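Local coordinates for protein putative short-chain dehydrogenase/reductase (PDB 3E9N) that is a putative short-chain dehydrogenase/reductase of unestablished function, probably an NAD(P)-dependent oxidoreductase and possibly an acetoacetyl-CoA reductase, at residues L73-L79 against A120-A124; G168-S172 against A216-I222. One frame throughout, in Å; residues are numbered along the deposited sequence.

Contact 1. Residues L73-L79 against A120-A124; sequences LDHVDTL and ALRAA
The backbone N of V76 bonds to the carbonyl O of A120 at 2.9 Å, docking the loop that leads into strand 78-81 on the C-terminal part of helix 95-124 in this Rossmann fold. The approach is nearly straight at the hydrogen, 162°, but V76 N sits well above the A120 carbonyl plane; A124 N, four residues on from A120, reaches the same oxygen from the opposite face, so two amides grip A120 O. Two residues before V76, D74 O receives a CA-H...O contact from A120 CA.

Small side chains let the loop lie close. A120 CB packs on V76 CG2 at 3.7 Å, and A124 CB rests against V76 O. With CG beside its backbone N (chi1 -75°), H75 swings its imidazole across A123, whose CB stands over the centre of one ring face, 3.8 Å from the centroid: a CH-pi contact. Deeper in, L121 runs alongside V76, its CD2 3.9 Å from V76 CB, and crosses L79 at about a right angle, where the methyls L121 CD1 and L79 CD2 meet. D77 brings OD1 near A124 CB, while its OD2 takes the backbone N of I7. What steadies the H75 ring is its own neighbour: H75 ND1 donates to D74 OD1 at 2.6 Å, on the anti side of the carboxylate and close to the ring plane.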
ATOM      1  N   LEU A  73     -11.329 -15.499 -32.300  1.00 37.14           N
ATOM      2  CA  LEU A  73      -9.981 -14.846 -32.240  1.00 36.02           C
ATOM      3  C   LEU A  73      -8.960 -15.769 -31.679  1.00 35.99           C
ATOM      4  O   LEU A  73      -9.131 -16.293 -30.603  1.00 38.15           O
ATOM      5  CB  LEU A  73     -10.005 -13.547 -31.414  1.00 35.74           C
ATOM      6  CG  LEU A  73     -11.067 -12.554 -31.878  1.00 32.84           C
ATOM      7  CD1 LEU A  73     -11.223 -11.288 -30.980  1.00 28.23           C
ATOM      8  CD2 LEU A  73     -10.790 -12.218 -33.336  1.00 33.33           C
ATOM      9  N   ASP A  74      -7.893 -16.014 -32.404  1.00 36.42           N
ATOM     10  CA  ASP A  74      -6.891 -16.953 -31.893  1.00 36.73           C
ATOM     11  C   ASP A  74      -5.620 -16.238 -31.436  1.00 35.35           C
ATOM     12  O   ASP A  74      -4.747 -16.866 -30.854  1.00 35.83           O
ATOM     13  CB  ASP A  74      -6.532 -18.020 -32.955  1.00 37.45           C
ATOM     14  CG  ASP A  74      -6.012 -17.397 -34.266  1.00 38.97           C
ATOM     15  OD1 ASP A  74      -5.046 -16.583 -34.256  1.00 43.94           O
ATOM     16  OD2 ASP A  74      -6.582 -17.717 -35.316  1.00 40.75           O
ATOM     17  N   HIS A  75      -5.505 -14.950 -31.742  1.00 33.19           N
ATOM     18  CA  HIS A  75      -4.463 -14.088 -31.129  1.00 32.18           C
ATOM     19  C   HIS A  75      -5.137 -12.779 -30.669  1.00 31.26           C
ATOM     20  O   HIS A  75      -5.799 -12.123 -31.456  1.00 33.02           O
ATOM     21  CB  HIS A  75      -3.377 -13.765 -32.142  1.00 31.03           C
ATOM     22  CG  HIS A  75      -2.439 -14.901 -32.418  1.00 31.61           C
ATOM     23  ND1 HIS A  75      -2.832 -16.056 -33.071  1.00 31.85           N
ATOM     24  CD2 HIS A  75      -1.118 -15.050 -32.162  1.00 32.49           C
ATOM     25  CE1 HIS A  75      -1.795 -16.874 -33.184  1.00 31.91           C
ATOM     26  NE2 HIS A  75      -0.743 -16.289 -32.643  1.00 34.53           N
ATOM     27  N   VAL A  76      -5.044 -12.419 -29.401  1.00 29.71           N
ATOM     28  CA  VAL A  76      -5.454 -11.068 -29.003  1.00 28.34           C
ATOM     29  C   VAL A  76      -4.230 -10.296 -28.475  1.00 28.53           C
ATOM     30  O   VAL A  76      -3.578 -10.750 -27.520  1.00 26.51           O
ATOM     31  CB  VAL A  76      -6.501 -11.071 -27.874  1.00 28.86           C
ATOM     32  CG1 VAL A  76      -6.866  -9.577 -27.449  1.00 27.17           C
ATOM     33  CG2 VAL A  76      -7.772 -11.849 -28.296  1.00 27.86           C
ATOM     34  N   ASP A  77      -3.947  -9.140 -29.081  1.00 27.76           N
ATOM     35  CA  ASP A  77      -2.744  -8.352 -28.721  1.00 29.41           C
ATOM     36  C   ASP A  77      -3.000  -7.411 -27.536  1.00 29.94           C
ATOM     37  O   ASP A  77      -2.152  -7.255 -26.685  1.00 30.13           O
ATOM     38  CB  ASP A  77      -2.248  -7.557 -29.938  1.00 28.02           C
ATOM     39  CG  ASP A  77      -1.862  -8.478 -31.088  1.00 28.94           C
ATOM     40  OD1 ASP A  77      -0.724  -8.974 -31.079  1.00 27.93           O
ATOM     41  OD2 ASP A  77      -2.704  -8.741 -31.986  1.00 29.97           O
ATOM     42  N   THR A  78      -4.198  -6.817 -27.501  1.00 29.91           N
ATOM     43  CA  THR A  78      -4.561  -5.828 -26.533  1.00 29.54           C
ATOM     44  C   THR A  78      -6.020  -6.088 -26.097  1.00 29.21           C
ATOM     45  O   THR A  78      -6.957  -6.135 -26.925  1.00 29.90           O
ATOM     46  CB  THR A  78      -4.443  -4.389 -27.157  1.00 30.66           C
ATOM     47  OG1 THR A  78      -3.132  -4.205 -27.691  1.00 33.72           O
ATOM     48  CG2 THR A  78      -4.711  -3.304 -26.132  1.00 28.60           C
ATOM     49  N   LEU A  79      -6.206  -6.230 -24.795  1.00 27.99           N
ATOM     50  CA  LEU A  79      -7.508  -6.346 -24.176  1.00 28.15           C
ATOM     51  C   LEU A  79      -7.604  -5.254 -23.095  1.00 28.17           C
ATOM     52  O   LEU A  79      -6.800  -5.224 -22.134  1.00 27.99           O
ATOM     53  CB  LEU A  79      -7.615  -7.728 -23.515  1.00 27.51           C
ATOM     54  CG  LEU A  79      -8.834  -8.017 -22.619  1.00 30.29           C
ATOM     55  CD1 LEU A  79     -10.238  -7.783 -23.349  1.00 22.16           C
ATOM     56  CD2 LEU A  79      -8.727  -9.439 -21.920  1.00 27.34           C
ATOM     57  N   ALA A 120      -5.712 -17.061 -26.629  1.00 29.40           N
ATOM     58  CA  ALA A 120      -5.370 -16.078 -27.625  1.00 28.47           C
ATOM     59  C   ALA A 120      -4.397 -15.004 -27.080  1.00 28.17           C
ATOM     60  O   ALA A 120      -3.649 -14.397 -27.854  1.00 27.92           O
ATOM     61  CB  ALA A 120      -6.646 -15.417 -28.147  1.00 28.91           C
ATOM     62  N   LEU A 121      -4.458 -14.721 -25.779  1.00 26.89           N
ATOM     63  CA  LEU A 121      -3.624 -13.684 -25.193  1.00 26.72           C
ATOM     64  C   LEU A 121      -2.182 -14.230 -25.119  1.00 27.44           C
ATOM     65  O   LEU A 121      -1.239 -13.511 -25.393  1.00 27.18           O
ATOM     66  CB  LEU A 121      -4.098 -13.306 -23.778  1.00 24.66           C
ATOM     67  CG  LEU A 121      -5.337 -12.446 -23.682  1.00 26.87           C
ATOM     68  CD1 LEU A 121      -5.969 -12.440 -22.229  1.00 26.41           C
ATOM     69  CD2 LEU A 121      -5.163 -11.041 -24.249  1.00 20.97           C
ATOM     70  N   ARG A 122      -2.056 -15.499 -24.736  1.00 27.88           N
ATOM     71  CA  ARG A 122      -0.792 -16.178 -24.646  1.00 29.45           C
ATOM     72  C   ARG A 122      -0.189 -16.311 -26.004  1.00 31.31           C
ATOM     73  O   ARG A 122       1.000 -16.024 -26.180  1.00 32.42           O
ATOM     74  CB  ARG A 122      -1.010 -17.567 -24.084  1.00 28.87           C
ATOM     75  CG  ARG A 122      -1.249 -17.545 -22.595  1.00 28.80           C
ATOM     76  CD  ARG A 122      -1.455 -18.930 -22.075  1.00 27.62           C
ATOM     77  NE  ARG A 122      -1.746 -18.931 -20.648  1.00 29.14           N
ATOM     78  CZ  ARG A 122      -1.957 -20.044 -19.954  1.00 31.64           C
ATOM     79  NH1 ARG A 122      -1.898 -21.214 -20.570  1.00 31.83           N
ATOM     80  NH2 ARG A 122      -2.208 -19.999 -18.650  1.00 30.59           N
ATOM     81  N   ALA A 123      -1.018 -16.719 -26.968  1.00 31.50           N
ATOM     82  CA  ALA A 123      -0.587 -16.880 -28.341  1.00 32.40           C
ATOM     83  C   ALA A 123       0.007 -15.607 -28.915  1.00 32.01           C
ATOM     84  O   ALA A 123       0.915 -15.694 -29.703  1.00 32.66           O
ATOM     85  CB  ALA A 123      -1.787 -17.377 -29.272  1.00 32.23           C
ATOM     86  N   ALA A 124      -0.558 -14.449 -28.572  1.00 30.90           N
ATOM     87  CA  ALA A 124      -0.068 -13.176 -29.098  1.00 30.43           C
ATOM     88  C   ALA A 124       0.922 -12.497 -28.172  1.00 31.61           C
ATOM     89  O   ALA A 124       1.432 -11.426 -28.504  1.00 32.61           O
ATOM     90  CB  ALA A 124      -1.248 -12.193 -29.407  1.00 29.68           C
TER

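Contact 2. Residues G168-S172 against A216-I222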
ATOM      1  N   GLY A 168       4.285 -14.520 -21.473  1.00 36.26           N
ATOM      2  CA  GLY A 168       4.449 -13.439 -22.421  1.00 35.25           C
ATOM      3  C   GLY A 168       3.363 -12.404 -22.277  1.00 35.21           C
ATOM      4  O   GLY A 168       3.364 -11.400 -23.013  1.00 36.39           O
ATOM      5  N   ILE A 169       2.437 -12.623 -21.342  1.00 33.74           N
ATOM      6  CA  ILE A 169       1.361 -11.663 -21.123  1.00 33.12           C
ATOM      7  C   ILE A 169       1.762 -10.512 -20.201  1.00 33.63           C
ATOM      8  O   ILE A 169       2.381 -10.720 -19.144  1.00 33.14           O
ATOM      9  CB  ILE A 169       0.089 -12.341 -20.569  1.00 33.44           C
ATOM     10  CG1 ILE A 169      -0.456 -13.370 -21.589  1.00 32.01           C
ATOM     11  CG2 ILE A 169      -0.974 -11.280 -20.164  1.00 32.51           C
ATOM     12  CD1 ILE A 169      -1.671 -14.135 -21.119  1.00 31.50           C
ATOM     13  N   ARG A 170       1.439  -9.291 -20.627  1.00 32.95           N
ATOM     14  CA  ARG A 170       1.656  -8.140 -19.804  1.00 33.01           C
ATOM     15  C   ARG A 170       0.331  -7.680 -19.226  1.00 33.43           C
ATOM     16  O   ARG A 170      -0.737  -7.734 -19.887  1.00 33.81           O
ATOM     17  CB  ARG A 170       2.386  -7.023 -20.584  1.00 33.19           C
ATOM     18  CG  ARG A 170       3.750  -7.526 -21.169  1.00 34.46           C
ATOM     19  CD  ARG A 170       4.610  -6.384 -21.690  1.00 38.82           C
ATOM     20  NE  ARG A 170       4.114  -5.778 -22.929  1.00 42.87           N
ATOM     21  CZ  ARG A 170       4.762  -4.847 -23.640  1.00 45.40           C
ATOM     22  NH1 ARG A 170       5.964  -4.371 -23.263  1.00 44.47           N
ATOM     23  NH2 ARG A 170       4.197  -4.379 -24.743  1.00 46.05           N
ATOM     24  N   VAL A 171       0.388  -7.259 -17.963  1.00 32.95           N
ATOM     25  CA  VAL A 171      -0.799  -6.891 -17.254  1.00 31.75           C
ATOM     26  C   VAL A 171      -0.575  -5.512 -16.659  1.00 31.86           C
ATOM     27  O   VAL A 171       0.459  -5.249 -16.063  1.00 31.42           O
ATOM     28  CB  VAL A 171      -1.138  -7.894 -16.181  1.00 31.44           C
ATOM     29  CG1 VAL A 171      -2.466  -7.494 -15.521  1.00 31.96           C
ATOM     30  CG2 VAL A 171      -1.298  -9.286 -16.789  1.00 32.28           C
ATOM     31  N   SER A 172      -1.554  -4.629 -16.844  1.00 31.76           N
ATOM     32  CA  SER A 172      -1.413  -3.280 -16.419  1.00 31.58           C
ATOM     33  C   SER A 172      -2.710  -2.680 -15.878  1.00 31.34           C
ATOM     34  O   SER A 172      -3.812  -3.025 -16.318  1.00 30.43           O
ATOM     35  CB  SER A 172      -0.855  -2.455 -17.566  1.00 31.93           C
ATOM     36  OG  SER A 172      -0.650  -1.129 -17.122  1.00 36.13           O
ATOM     37  N   ALA A 216       5.261   0.181 -24.713  1.00 36.26           N
ATOM     38  CA  ALA A 216       6.547  -0.009 -23.991  1.00 37.27           C
ATOM     39  C   ALA A 216       7.384  -1.131 -24.529  1.00 38.03           C
ATOM     40  O   ALA A 216       6.861  -2.153 -24.947  1.00 37.78           O
ATOM     41  CB  ALA A 216       6.333  -0.247 -22.504  1.00 36.76           C
ATOM     42  N   GLY A 217       8.698  -0.975 -24.470  1.00 39.75           N
ATOM     43  CA  GLY A 217       9.585  -1.960 -25.083  1.00 40.78           C
ATOM     44  C   GLY A 217       9.482  -3.307 -24.392  1.00 42.41           C
ATOM     45  O   GLY A 217       8.889  -3.414 -23.322  1.00 42.01           O
ATOM     46  N   GLU A 218      10.134  -4.311 -24.975  1.00 44.44           N
ATOM     47  CA  GLU A 218       9.907  -5.714 -24.654  1.00 46.76           C
ATOM     48  C   GLU A 218      10.511  -6.142 -23.340  1.00 47.03           C
ATOM     49  O   GLU A 218      10.031  -7.095 -22.745  1.00 47.33           O
ATOM     50  CB  GLU A 218      10.486  -6.605 -25.745  1.00 47.30           C
ATOM     51  CG  GLU A 218       9.784  -6.500 -27.091  1.00 52.61           C
ATOM     52  CD  GLU A 218       8.637  -7.495 -27.168  1.00 59.05           C
ATOM     53  OE1 GLU A 218       7.494  -7.110 -27.518  1.00 58.99           O
ATOM     54  OE2 GLU A 218       8.897  -8.673 -26.831  1.00 62.91           O
ATOM     55  N   THR A 219      11.552  -5.448 -22.883  1.00 47.01           N
ATOM     56  CA  THR A 219      12.143  -5.777 -21.599  1.00 46.99           C
ATOM     57  C   THR A 219      11.373  -5.148 -20.457  1.00 46.59           C
ATOM     58  O   THR A 219      11.768  -5.272 -19.312  1.00 46.75           O
ATOM     59  CB  THR A 219      13.595  -5.272 -21.452  1.00 47.10           C
ATOM     60  OG1 THR A 219      13.568  -3.861 -21.232  1.00 48.66           O
ATOM     61  CG2 THR A 219      14.411  -5.587 -22.649  1.00 45.98           C
ATOM     62  N   THR A 220      10.247  -4.524 -20.760  1.00 46.66           N
ATOM     63  CA  THR A 220       9.513  -3.731 -19.759  1.00 46.08           C
ATOM     64  C   THR A 220       8.035  -4.094 -19.641  1.00 44.09           C
ATOM     65  O   THR A 220       7.461  -4.680 -20.554  1.00 44.89           O
ATOM     66  CB  THR A 220       9.634  -2.260 -20.090  1.00 46.33           C
ATOM     67  OG1 THR A 220      10.948  -2.029 -20.618  1.00 50.81           O
ATOM     68  CG2 THR A 220       9.479  -1.427 -18.864  1.00 46.84           C
ATOM     69  N   GLN A 221       7.479  -3.824 -18.461  1.00 41.63           N
ATOM     70  CA  GLN A 221       6.050  -3.841 -18.150  1.00 39.08           C
ATOM     71  C   GLN A 221       5.769  -2.509 -17.442  1.00 37.00           C
ATOM     72  O   GLN A 221       6.395  -2.204 -16.430  1.00 36.20           O
ATOM     73  CB  GLN A 221       5.694  -4.946 -17.132  1.00 38.74           C
ATOM     74  CG  GLN A 221       5.629  -6.337 -17.664  1.00 40.97           C
ATOM     75  CD  GLN A 221       4.438  -7.163 -17.150  1.00 42.02           C
ATOM     76  OE1 GLN A 221       4.569  -8.370 -16.935  1.00 46.28           O
ATOM     77  NE2 GLN A 221       3.278  -6.542 -17.005  1.00 38.99           N
ATOM     78  N   ILE A 222       4.849  -1.715 -17.968  1.00 35.00           N
ATOM     79  CA  ILE A 222       4.330  -0.583 -17.221  1.00 32.47           C
ATOM     80  C   ILE A 222       3.151  -1.195 -16.535  1.00 32.84           C
ATOM     81  O   ILE A 222       2.061  -1.376 -17.158  1.00 33.70           O
ATOM     82  CB  ILE A 222       3.882   0.541 -18.154  1.00 33.07           C
ATOM     83  CG1 ILE A 222       4.993   0.829 -19.182  1.00 31.05           C
ATOM     84  CG2 ILE A 222       3.367   1.813 -17.347  1.00 28.57           C
ATOM     85  CD1 ILE A 222       6.179   1.611 -18.593  1.00 34.91           C
TER
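A single guanidinium nitrogen, R170 NH1, holds the turn before strand 220-229 by two carbonyls: it donates to A216 O at 2.9 Å and to T220 O at 3.1 Å. Strands 170-176 and 220-229 are the sixth and seventh of the parallel Rossmann sheet, and their short segments run 25° apart. The bend at chi3 turns the R170 chain so that both oxygens, with G217 O beside them, lie at the guanidinium edge near its plane. One comes from the residue just before the type I turn G217-T220 and the other from its last residue, so R170 ties the turn to its own strand; NH2 adds only a weak bond to A216 O.

Between the strands, the aliphatic parts of R170 and Q221 slide past each other in opposite directions, R170 CG 4.2 Å from Q221 CG. R170 also packs on R230 of the second subunit, and residues 220-222 pair antiparallel with a strand of that chain, so the sheet continues through the interface. Two residues on from the arginine, S172 points its hydroxyl at the neighbouring strand: with OG anti to the backbone N (chi1 -177°), it donates to I222 O at 2.7 Å, S172 OG lying 23° from the plane of that carbonyl.

Contacts 1 and 2 hang on the same parallel sheet, at strands 78-81 and 170-176/220-229, with strand 127-131 between them; their centres are about 14 Å apart. They meet directly at I169: its CD1 packs 3.7 Å from L121 CB and likewise 3.7 Å from R122 CG, so the end of helix 95-124 that receives the 73-79 loop on one side touches the residue that leads into strand 170-176 on another. R170 and S172 then bond to strand 127-131, as D77 and L79 do to C127 from the other side. Only contact 2 reaches a second subunit; within the assembly, contact 1 is touched by its own chain alone.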